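Local atomic coordinates of ZmpA Glycopeptidase (Clostridium perfringens, PDB entry 6XSX), a protein that acts as a glycopeptidase, a metalloprotease that probably cleaves glycoproteins, represented here by its M60 catalytic module. Residues Gln46-Thr51 with Lys75-Gln80; Asn197-Asn202 with Gly269-Asp274; Phe306-Gly311 with Lys437-Lys442. One frame throughout, in Å; residues are numbered along the deposited sequence.

Contact 1 (Gln46-Thr51 with Lys75-Gln80)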
loop_
_atom_site.group_PDB
_atom_site.type_symbol
_atom_site.label_atom_id
_atom_site.label_comp_id
_atom_site.label_asym_id
_atom_site.label_seq_id
_atom_site.Cartn_x
_atom_site.Cartn_y
_atom_site.Cartn_z
ATOM N N GLN A 46 -11.107 10.427 3.734
ATOM C CA GLN A 46 -12.314 10.758 4.479
ATOM C C GLN A 46 -11.985 10.758 5.972
ATOM O O GLN A 46 -10.870 10.426 6.375
ATOM C CB GLN A 46 -13.433 9.752 4.184
ATOM C CG GLN A 46 -13.612 9.425 2.704
ATOM C CD GLN A 46 -13.865 10.656 1.864
ATOM O OE1 GLN A 46 -13.130 10.949 0.914
ATOM N NE2 GLN A 46 -14.889 11.408 2.225
ATOM N N ASP A 47 -12.970 11.133 6.791
ATOM C CA ASP A 47 -12.782 11.142 8.230
ATOM C C ASP A 47 -14.081 10.736 8.922
ATOM O O ASP A 47 -14.435 11.306 9.956
ATOM C CB ASP A 47 -12.302 12.513 8.701
ATOM C CG ASP A 47 -11.765 12.482 10.116
ATOM O OD1 ASP A 47 -11.335 11.393 10.563
ATOM O OD2 ASP A 47 -11.770 13.546 10.752
ATOM N N TRP A 48 -14.756 9.729 8.346
ATOM C CA TRP A 48 -15.995 9.192 8.880
ATOM C C TRP A 48 -15.808 8.699 10.316
ATOM O O TRP A 48 -14.859 7.969 10.598
ATOM C CB TRP A 48 -16.502 8.046 7.998
ATOM C CG TRP A 48 -16.785 8.432 6.583
ATOM C CD1 TRP A 48 -16.871 9.689 6.052
ATOM C CD2 TRP A 48 -17.085 7.525 5.519
ATOM N NE1 TRP A 48 -17.176 9.621 4.721
ATOM C CE2 TRP A 48 -17.320 8.306 4.368
ATOM C CE3 TRP A 48 -17.189 6.136 5.438
ATOM C CZ2 TRP A 48 -17.626 7.734 3.134
ATOM C CZ3 TRP A 48 -17.483 5.572 4.219
ATOM C CH2 TRP A 48 -17.702 6.362 3.088
ATOM N N GLN A 49 -16.761 9.066 11.187
ATOM C CA GLN A 49 -16.732 8.693 12.600
ATOM C C GLN A 49 -18.006 7.933 12.958
ATOM O O GLN A 49 -19.061 8.192 12.374
ATOM C CB GLN A 49 -16.492 9.912 13.489
ATOM C CG GLN A 49 -15.197 10.654 13.164
ATOM C CD GLN A 49 -13.959 9.798 13.291
ATOM O OE1 GLN A 49 -13.826 8.990 14.202
ATOM N NE2 GLN A 49 -13.024 9.978 12.376
ATOM N N PRO A 50 -17.908 6.930 13.871
ATOM C CA PRO A 50 -18.995 5.986 14.151
ATOM C C PRO A 50 -20.245 6.584 14.789
ATOM O O PRO A 50 -20.146 7.520 15.587
ATOM C CB PRO A 50 -18.390 5.014 15.182
ATOM C CG PRO A 50 -17.229 5.779 15.799
ATOM C CD PRO A 50 -16.697 6.633 14.665
ATOM N N THR A 51 -21.410 6.031 14.407
ATOM C CA THR A 51 -22.661 6.282 15.107
ATOM C C THR A 51 -23.252 4.973 15.614
ATOM O O THR A 51 -23.939 4.977 16.627
ATOM C CB THR A 51 -23.701 7.023 14.255
ATOM O OG1 THR A 51 -24.328 6.079 13.383
ATOM C CG2 THR A 51 -23.125 8.196 13.485
ATOM N N LYS A 75 -21.965 17.039 9.537
ATOM C CA LYS A 75 -22.752 16.375 8.514
ATOM C C LYS A 75 -22.949 14.910 8.907
ATOM O O LYS A 75 -22.151 14.338 9.658
ATOM C CB LYS A 75 -22.049 16.549 7.162
ATOM C CG LYS A 75 -22.089 17.987 6.650
ATOM C CD LYS A 75 -20.857 18.481 5.920
ATOM C CE LYS A 75 -20.829 19.988 5.731
ATOM N NZ LYS A 75 -22.154 20.560 5.369
ATOM N N LEU A 76 -24.044 14.331 8.411
ATOM C CA LEU A 76 -24.239 12.895 8.460
ATOM C C LEU A 76 -23.817 12.319 7.111
ATOM O O LEU A 76 -24.014 12.961 6.070
ATOM C CB LEU A 76 -25.730 12.643 8.696
ATOM C CG LEU A 76 -26.092 11.571 9.716
ATOM C CD1 LEU A 76 -25.431 11.849 11.062
ATOM C CD2 LEU A 76 -27.608 11.509 9.879
ATOM N N VAL A 77 -23.205 11.126 7.157
ATOM C CA VAL A 77 -22.937 10.342 5.965
ATOM C C VAL A 77 -23.805 9.087 6.035
ATOM O O VAL A 77 -23.728 8.333 7.006
ATOM C CB VAL A 77 -21.436 10.009 5.821
ATOM C CG1 VAL A 77 -21.158 9.119 4.611
ATOM C CG2 VAL A 77 -20.576 11.276 5.760
ATOM N N PHE A 78 -24.671 8.919 5.024
ATOM C CA PHE A 78 -25.335 7.653 4.764
ATOM C C PHE A 78 -24.465 6.861 3.792
ATOM O O PHE A 78 -24.047 7.391 2.758
ATOM C CB PHE A 78 -26.743 7.861 4.194
ATOM C CG PHE A 78 -27.385 6.641 3.568
ATOM C CD1 PHE A 78 -27.778 5.556 4.339
ATOM C CD2 PHE A 78 -27.612 6.578 2.198
ATOM C CE1 PHE A 78 -28.360 4.434 3.762
ATOM C CE2 PHE A 78 -28.191 5.456 1.620
ATOM C CZ PHE A 78 -28.570 4.384 2.401
ATOM N N LYS A 79 -24.199 5.599 4.144
ATOM C CA LYS A 79 -23.423 4.722 3.289
ATOM C C LYS A 79 -24.257 3.480 2.984
ATOM O O LYS A 79 -24.527 2.681 3.881
ATOM C CB LYS A 79 -22.064 4.423 3.942
ATOM C CG LYS A 79 -21.064 3.627 3.093
ATOM C CD LYS A 79 -21.167 2.131 3.322
ATOM C CE LYS A 79 -20.140 1.302 2.582
ATOM N NZ LYS A 79 -20.481 1.147 1.146
ATOM N N GLN A 80 -24.670 3.355 1.717
ATOM C CA GLN A 80 -25.354 2.181 1.200
ATOM C C GLN A 80 -24.346 1.039 1.087
ATOM O O GLN A 80 -23.214 1.251 0.647
ATOM C CB GLN A 80 -25.961 2.508 -0.166
ATOM C CG GLN A 80 -26.234 1.291 -1.048
ATOM C CD GLN A 80 -27.412 0.458 -0.600
ATOM O OE1 GLN A 80 -28.538 0.952 -0.481
ATOM N NE2 GLN A 80 -27.163 -0.826 -0.365
#
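W48 and V77 meet at about a right angle, with the flat indole set across the branched end of the valine. The evidence for a face-on contact is direct: V77 CG1 lies 4.2 Å from the centroid of the five-membered ring of W48 and 25° off its normal, a CH-pi geometry. That methyl sits toward the rim of the bicycle, 3.9 Å from W48 CE2. The second methyl reaches the pyrrole end, where V77 CG2 is 3.9 Å from W48 NE1. Both branches therefore work on one ring, and the valine torsion explains how: with CG1 opposite the backbone N (chi1 177°), both methyls face the same side of the indole, CG1 over CE2 and CG2 by NE1 and CD1. On the opposite face Q46 CB stands 3.8 Å above the plane, so the indole is sandwiched between its own chain and the strand 75-80. K79 adds a third, looser touch: K79 CG comes to 4.2 Å from W48 CZ3, obliquely to the ring. Its charged end turns off, and K79 NZ donates to Q80 O at 2.8 Å, with N86 O as a second acceptor. Behind the tryptophan, Q49 NE2 bonds to D47 O (3.1 Å) from above the carbonyl plane, while R239 reaches both W48 O and Q49 OE1. These bonds tie down the backbone that carries the indole. The backbones themselves stay apart, because strand 117-123 runs between strands 49-56 and 75-80; its Y121 bonds to the V77 backbone and sets its ring nearly parallel to that of W48, about 15° between planes. A residue just ahead of one strand thus packs on the next but one, a buried contact over one face of the mixed beta-sheet of this M60 module.

Contact 2 (Asn197-Asn202 with Gly269-Asp274). With EDO (1,2-ethanediol), chain H.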
loop_
_atom_site.group_PDB
_atom_site.type_symbol
_atom_site.label_atom_id
_atom_site.label_comp_id
_atom_site.label_asym_id
_atom_site.label_seq_id
_atom_site.Cartn_x
_atom_site.Cartn_y
_atom_site.Cartn_z
ATOM N N ASN A 197 -19.473 -15.533 10.714
ATOM C CA ASN A 197 -18.972 -16.821 10.264
ATOM C C ASN A 197 -17.446 -16.855 10.331
ATOM O O ASN A 197 -16.869 -17.843 10.783
ATOM C CB ASN A 197 -19.435 -17.146 8.840
ATOM C CG ASN A 197 -20.808 -17.786 8.768
ATOM O OD1 ASN A 197 -21.395 -18.148 9.790
ATOM N ND2 ASN A 197 -21.338 -17.917 7.558
ATOM N N TRP A 198 -16.797 -15.774 9.887
ATOM C CA TRP A 198 -15.348 -15.742 9.748
ATOM C C TRP A 198 -14.655 -15.744 11.112
ATOM O O TRP A 198 -13.714 -16.504 11.324
ATOM C CB TRP A 198 -14.904 -14.562 8.870
ATOM C CG TRP A 198 -13.441 -14.576 8.543
ATOM C CD1 TRP A 198 -12.866 -15.157 7.453
ATOM C CD2 TRP A 198 -12.365 -14.008 9.317
ATOM N NE1 TRP A 198 -11.513 -14.969 7.479
ATOM C CE2 TRP A 198 -11.171 -14.266 8.607
ATOM C CE3 TRP A 198 -12.287 -13.286 10.515
ATOM C CZ2 TRP A 198 -9.920 -13.842 9.062
ATOM C CZ3 TRP A 198 -11.057 -12.845 10.952
ATOM C CH2 TRP A 198 -9.887 -13.130 10.243
ATOM N N TYR A 199 -15.130 -14.905 12.038
ATOM C CA TYR A 199 -14.577 -14.853 13.381
ATOM C C TYR A 199 -14.717 -16.218 14.058
ATOM O O TYR A 199 -13.752 -16.717 14.640
ATOM C CB TYR A 199 -15.193 -13.708 14.199
ATOM C CG TYR A 199 -14.743 -12.318 13.806
ATOM C CD1 TYR A 199 -13.402 -11.948 13.848
ATOM C CD2 TYR A 199 -15.659 -11.361 13.399
ATOM C CE1 TYR A 199 -12.982 -10.675 13.485
ATOM C CE2 TYR A 199 -15.257 -10.081 13.033
ATOM C CZ TYR A 199 -13.917 -9.737 13.073
ATOM O OH TYR A 199 -13.525 -8.479 12.710
ATOM N N LYS A 200 -15.908 -16.829 13.957
ATOM C CA LYS A 200 -16.175 -18.095 14.623
ATOM C C LYS A 200 -15.322 -19.211 14.024
ATOM O O LYS A 200 -14.644 -19.909 14.775
ATOM C CB LYS A 200 -17.676 -18.407 14.661
ATOM C CG LYS A 200 -18.486 -17.516 15.593
ATOM C CD LYS A 200 -19.840 -18.074 15.972
ATOM C CE LYS A 200 -20.669 -18.473 14.770
ATOM N NZ LYS A 200 -22.107 -18.545 15.112
ATOM N N ASN A 201 -15.329 -19.351 12.686
ATOM C CA ASN A 201 -14.631 -20.441 12.016
ATOM C C ASN A 201 -13.115 -20.329 12.171
ATOM O O ASN A 201 -12.409 -21.325 12.015
ATOM C CB ASN A 201 -14.969 -20.550 10.526
ATOM C CG ASN A 201 -16.431 -20.840 10.258
ATOM O OD1 ASN A 201 -17.157 -21.305 11.136
ATOM N ND2 ASN A 201 -16.878 -20.552 9.047
ATOM N N ASN A 202 -12.617 -19.118 12.460
ATOM C CA ASN A 202 -11.187 -18.857 12.451
ATOM C C ASN A 202 -10.669 -18.622 13.867
ATOM O O ASN A 202 -9.470 -18.416 14.052
ATOM C CB ASN A 202 -10.826 -17.692 11.523
ATOM C CG ASN A 202 -10.863 -18.080 10.060
ATOM O OD1 ASN A 202 -10.023 -18.850 9.611
ATOM N ND2 ASN A 202 -11.827 -17.562 9.313
ATOM N N GLY A 269 -10.047 -11.597 3.881
ATOM C CA GLY A 269 -8.808 -10.842 3.743
ATOM C C GLY A 269 -8.870 -9.516 4.506
ATOM O O GLY A 269 -7.910 -9.125 5.179
ATOM N N ALA A 270 -10.022 -8.840 4.403
ATOM C CA ALA A 270 -10.243 -7.551 5.035
ATOM C C ALA A 270 -10.209 -7.694 6.560
ATOM O O ALA A 270 -9.535 -6.918 7.238
ATOM C CB ALA A 270 -11.551 -6.950 4.560
ATOM N N LEU A 271 -10.947 -8.681 7.081
ATOM C CA LEU A 271 -11.080 -8.894 8.514
ATOM C C LEU A 271 -9.762 -9.395 9.098
ATOM O O LEU A 271 -9.415 -9.060 10.231
ATOM C CB LEU A 271 -12.226 -9.876 8.774
ATOM C CG LEU A 271 -13.629 -9.313 8.527
ATOM C CD1 LEU A 271 -14.690 -10.399 8.613
ATOM C CD2 LEU A 271 -13.948 -8.186 9.505
ATOM N N GLY A 272 -9.042 -10.195 8.311
ATOM C CA GLY A 272 -7.724 -10.691 8.681
ATOM C C GLY A 272 -6.624 -9.647 8.503
ATOM O O GLY A 272 -5.509 -9.849 8.971
ATOM N N VAL A 273 -6.947 -8.519 7.857
ATOM C CA VAL A 273 -5.973 -7.470 7.586
ATOM C C VAL A 273 -4.817 -8.040 6.758
ATOM O O VAL A 273 -3.640 -7.886 7.089
ATOM C CB VAL A 273 -5.507 -6.768 8.877
ATOM C CG1 VAL A 273 -4.730 -5.501 8.569
ATOM C CG2 VAL A 273 -6.685 -6.430 9.784
ATOM N N ASP A 274 -5.188 -8.681 5.644
ATOM C CA ASP A 274 -4.275 -9.177 4.626
ATOM C C ASP A 274 -3.343 -8.050 4.190
ATOM O O ASP A 274 -3.817 -6.969 3.863
ATOM C CB ASP A 274 -5.098 -9.683 3.437
ATOM C CG ASP A 274 -4.290 -10.341 2.329
ATOM O OD1 ASP A 274 -3.519 -9.629 1.652
ATOM O OD2 ASP A 274 -4.457 -11.556 2.137
HETATM C C1 EDO H . -4.997 -4.098 4.519
HETATM O O1 EDO H . -5.829 -5.226 4.815
HETATM C C2 EDO H . -5.632 -2.743 4.493
HETATM O O2 EDO H . -6.780 -2.608 3.650
#
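W198 and L271 form the tight half of this helix-to-helix contact. With CG opposite its backbone N (chi1 -173°), W198 swings its indole at the second helix, and the two side chains run antiparallel alongside each other. L271 CB lies over the six-membered ring of W198, 4.0 Å from the centroid and 18° off the normal. Beside it W198 CH2 is 3.6 Å from G272 N; the lack of a side chain there lets ring and main chain come close. One methyl of the leucine, CD2, reaches Y199 at about a right angle, 3.2 Å from Y199 OH. The opposite face of the indole is covered by N202 ND2, 3.1 Å above the plane and positioned by its bond to W198 O (3.0 Å, N-H...O 147°).

The loose side begins at N202, itself exposed, and at the partly exposed end of the second helix. There a Schellman motif forms: V273 has positive phi, D274 N bonds to G269 O at 2.8 Å and V273 N weakly to A270 O. D274 O accepts a bond from O1 of a 1,2-ethanediol (2.8 Å).

The segments share no hydrogen bond and meet through CH-pi, apolar and ring-to-backbone contacts. T209 of helix 206-224 bonds to both Y199 OH and L271 O, consistent with close apolar packing whose polar atoms are satisfied elsewhere.

Contact 3 (Phe306-Gly311 with Lys437-Lys442). With EDO (1,2-ethanediol), chain E.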
loop_
_atom_site.group_PDB
_atom_site.type_symbol
_atom_site.label_atom_id
_atom_site.label_comp_id
_atom_site.label_asym_id
_atom_site.label_seq_id
_atom_site.Cartn_x
_atom_site.Cartn_y
_atom_site.Cartn_z
ATOM N N PHE A 306 5.644 -4.462 1.986
ATOM C CA PHE A 306 4.823 -5.330 2.811
ATOM C C PHE A 306 5.151 -6.794 2.532
ATOM O O PHE A 306 5.052 -7.620 3.437
ATOM C CB PHE A 306 3.340 -4.936 2.754
ATOM C CG PHE A 306 2.938 -3.983 3.855
ATOM C CD1 PHE A 306 2.587 -4.457 5.112
ATOM C CD2 PHE A 306 2.951 -2.611 3.652
ATOM C CE1 PHE A 306 2.246 -3.579 6.135
ATOM C CE2 PHE A 306 2.613 -1.732 4.673
ATOM C CZ PHE A 306 2.251 -2.222 5.911
ATOM N N GLU A 307 5.546 -7.091 1.286
ATOM C CA GLU A 307 6.062 -8.406 0.933
ATOM C C GLU A 307 7.383 -8.662 1.662
ATOM O O GLU A 307 7.559 -9.707 2.293
ATOM C CB GLU A 307 6.199 -8.526 -0.586
ATOM C CG GLU A 307 4.889 -8.907 -1.249
ATOM C CD GLU A 307 4.857 -8.846 -2.765
ATOM O OE1 GLU A 307 5.669 -8.084 -3.356
ATOM O OE2 GLU A 307 4.011 -9.555 -3.348
ATOM N N ARG A 308 8.300 -7.695 1.591
ATOM C CA ARG A 308 9.621 -7.866 2.181
ATOM C C ARG A 308 9.531 -8.018 3.700
ATOM O O ARG A 308 10.196 -8.884 4.263
ATOM C CB ARG A 308 10.543 -6.697 1.826
ATOM C CG ARG A 308 11.893 -6.750 2.522
ATOM C CD ARG A 308 12.544 -5.380 2.507
ATOM N NE ARG A 308 13.965 -5.435 2.825
ATOM C CZ ARG A 308 14.833 -4.436 2.669
ATOM N NH1 ARG A 308 14.441 -3.260 2.201
ATOM N NH2 ARG A 308 16.096 -4.619 2.995
ATOM N N ILE A 309 8.720 -7.184 4.369
ATOM C CA ILE A 309 8.744 -7.220 5.828
ATOM C C ILE A 309 8.130 -8.515 6.355
ATOM O O ILE A 309 8.296 -8.808 7.528
ATOM C CB ILE A 309 8.126 -5.971 6.491
ATOM C CG1 ILE A 309 6.620 -5.853 6.223
ATOM C CG2 ILE A 309 8.900 -4.724 6.101
ATOM C CD1 ILE A 309 5.977 -4.629 6.829
ATOM N N LYS A 310 7.454 -9.293 5.494
ATOM C CA LYS A 310 6.870 -10.564 5.905
ATOM C C LYS A 310 7.720 -11.742 5.421
ATOM O O LYS A 310 7.367 -12.893 5.664
ATOM C CB LYS A 310 5.424 -10.694 5.410
ATOM C CG LYS A 310 4.385 -9.813 6.104
ATOM C CD LYS A 310 2.926 -10.223 5.842
ATOM C CE LYS A 310 2.604 -10.507 4.386
ATOM N NZ LYS A 310 2.630 -9.287 3.539
ATOM N N GLY A 311 8.842 -11.460 4.739
ATOM C CA GLY A 311 9.708 -12.504 4.198
ATOM C C GLY A 311 9.137 -13.152 2.935
ATOM O O GLY A 311 9.540 -14.241 2.544
ATOM N N LYS A 437 16.871 -11.806 -3.173
ATOM C CA LYS A 437 17.668 -12.728 -2.366
ATOM C C LYS A 437 18.301 -12.011 -1.172
ATOM O O LYS A 437 18.551 -12.631 -0.139
ATOM C CB LYS A 437 18.716 -13.477 -3.195
ATOM C CG LYS A 437 18.133 -14.435 -4.223
ATOM C CD LYS A 437 19.076 -15.561 -4.599
ATOM C CE LYS A 437 19.425 -16.452 -3.427
ATOM N NZ LYS A 437 20.415 -17.482 -3.819
ATOM N N MET A 438 18.507 -10.696 -1.305
ATOM C CA MET A 438 19.153 -9.890 -0.275
ATOM C C MET A 438 18.382 -9.963 1.049
ATOM O O MET A 438 19.001 -9.868 2.102
ATOM C CB MET A 438 19.305 -8.426 -0.708
ATOM C CG MET A 438 20.378 -8.211 -1.781
ATOM S SD MET A 438 20.237 -6.566 -2.541
ATOM C CE MET A 438 20.656 -5.536 -1.133
ATOM N N TYR A 439 17.048 -10.144 1.003
ATOM C CA TYR A 439 16.293 -10.396 2.225
ATOM C C TYR A 439 15.901 -11.869 2.368
ATOM O O TYR A 439 15.846 -12.375 3.492
ATOM C CB TYR A 439 15.121 -9.426 2.418
ATOM C CG TYR A 439 13.949 -9.605 1.483
ATOM C CD1 TYR A 439 13.852 -8.856 0.321
ATOM C CD2 TYR A 439 12.934 -10.509 1.755
ATOM C CE1 TYR A 439 12.782 -8.996 -0.549
ATOM C CE2 TYR A 439 11.852 -10.664 0.898
ATOM C CZ TYR A 439 11.775 -9.901 -0.259
ATOM O OH TYR A 439 10.711 -10.020 -1.114
ATOM N N LEU A 440 15.614 -12.545 1.245
ATOM C CA LEU A 440 15.134 -13.923 1.281
ATOM C C LEU A 440 16.179 -14.885 1.857
ATOM O O LEU A 440 15.814 -15.888 2.474
ATOM C CB LEU A 440 14.699 -14.357 -0.124
ATOM C CG LEU A 440 13.391 -13.739 -0.626
ATOM C CD1 LEU A 440 13.203 -14.021 -2.109
ATOM C CD2 LEU A 440 12.192 -14.239 0.177
ATOM N N ASN A 441 17.471 -14.584 1.660
ATOM C CA ASN A 441 18.554 -15.446 2.123
ATOM C C ASN A 441 18.575 -15.525 3.649
ATOM O O ASN A 441 19.027 -16.533 4.194
ATOM C CB ASN A 441 19.937 -14.931 1.719
ATOM C CG ASN A 441 20.383 -15.370 0.341
ATOM O OD1 ASN A 441 20.006 -16.434 -0.131
ATOM N ND2 ASN A 441 21.202 -14.567 -0.311
ATOM N N LYS A 442 18.120 -14.456 4.321
ATOM C CA LYS A 442 18.334 -14.277 5.753
ATOM C C LYS A 442 19.781 -14.617 6.104
ATOM O O LYS A 442 20.026 -15.444 6.977
ATOM C CB LYS A 442 17.460 -15.234 6.571
ATOM C CG LYS A 442 15.956 -15.122 6.382
ATOM C CD LYS A 442 15.248 -16.065 7.323
ATOM C CE LYS A 442 13.993 -16.663 6.730
ATOM N NZ LYS A 442 12.777 -16.036 7.301
HETATM C C1 EDO E . 22.952 -17.500 -6.810
HETATM O O1 EDO E . 22.149 -16.816 -5.862
HETATM C C2 EDO E . 22.729 -18.966 -6.863
HETATM O O2 EDO E . 22.090 -19.467 -5.720
#
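The closest backbone approaches are R308 CA to Y439 CA at 7.1 Å and G311 CA to L440 CA at 6.3 Å, which set the tail of helix 301-309 beside the short helix 437-440. The first helix ends in a Schellman motif: G311 takes positive phi, and G311 N bonds back to R308 O at 2.9 Å. On the other side of the contact K442 likewise leaves its helix with positive phi.

The side-chain contact centres on the Y439 ring. R308 comes over one face, its CG 3.7 Å from the ring centroid and 15° off the normal, a CH-pi contact made by the aliphatic part of the arginine. The main chain joins in, since R308 CA lies 3.8 Å from Y439 CZ. The guanidinium is not stacked: its plane is turned 39° from that of the ring, and the extended chain carries it on past Y439 CB. R308 NH1 bonds to Q359 O of helix 347-361, which fixes the guanidinium end and is consistent with the methylenes lying over the ring. For Y439 the torsion matters as well: CG lies between the backbone N and the carbonyl carbon (chi1 71°), the crowded position, and from there the ring projects at the first helix. Its hydroxyl bonds to V312 O, just beyond G311, so the phenol is held at its polar end too.

G311 is exposed, and its C meets the ring edge near its plane, 4.2 Å from Y439 CE2. Just past helix 437-440, N441 ND2 bonds to V478 O and N518 OD1, tying this end to the C-terminal antiparallel sheet. A carbonyl and a methyl also meet, G311 O to L440 CD2 at 3.6 Å.

From the N terminus the three contacts follow in series, none nested or crossing. Contact 1 closes a loop of 23 residues and no helix, bringing the residue ahead of strand 49-56 onto strand 75-80, two strands along the mixed sheet. Contact 2 closes 66 residues, including helix 206-224 and three strands of the same sheet, and packs helix 192-202 against helix 267-272. Directly after it comes helix 277-286, whose HExxH sequence is consistent with a metal site, although no metal is bound there. Contact 3 spans 125 residues, mostly helical, and joins helix 301-309 to the approach to the C-terminal sheet. Contacts 1 and 3 lie on opposite sides of the chain's centre, their centres about 39 Å apart.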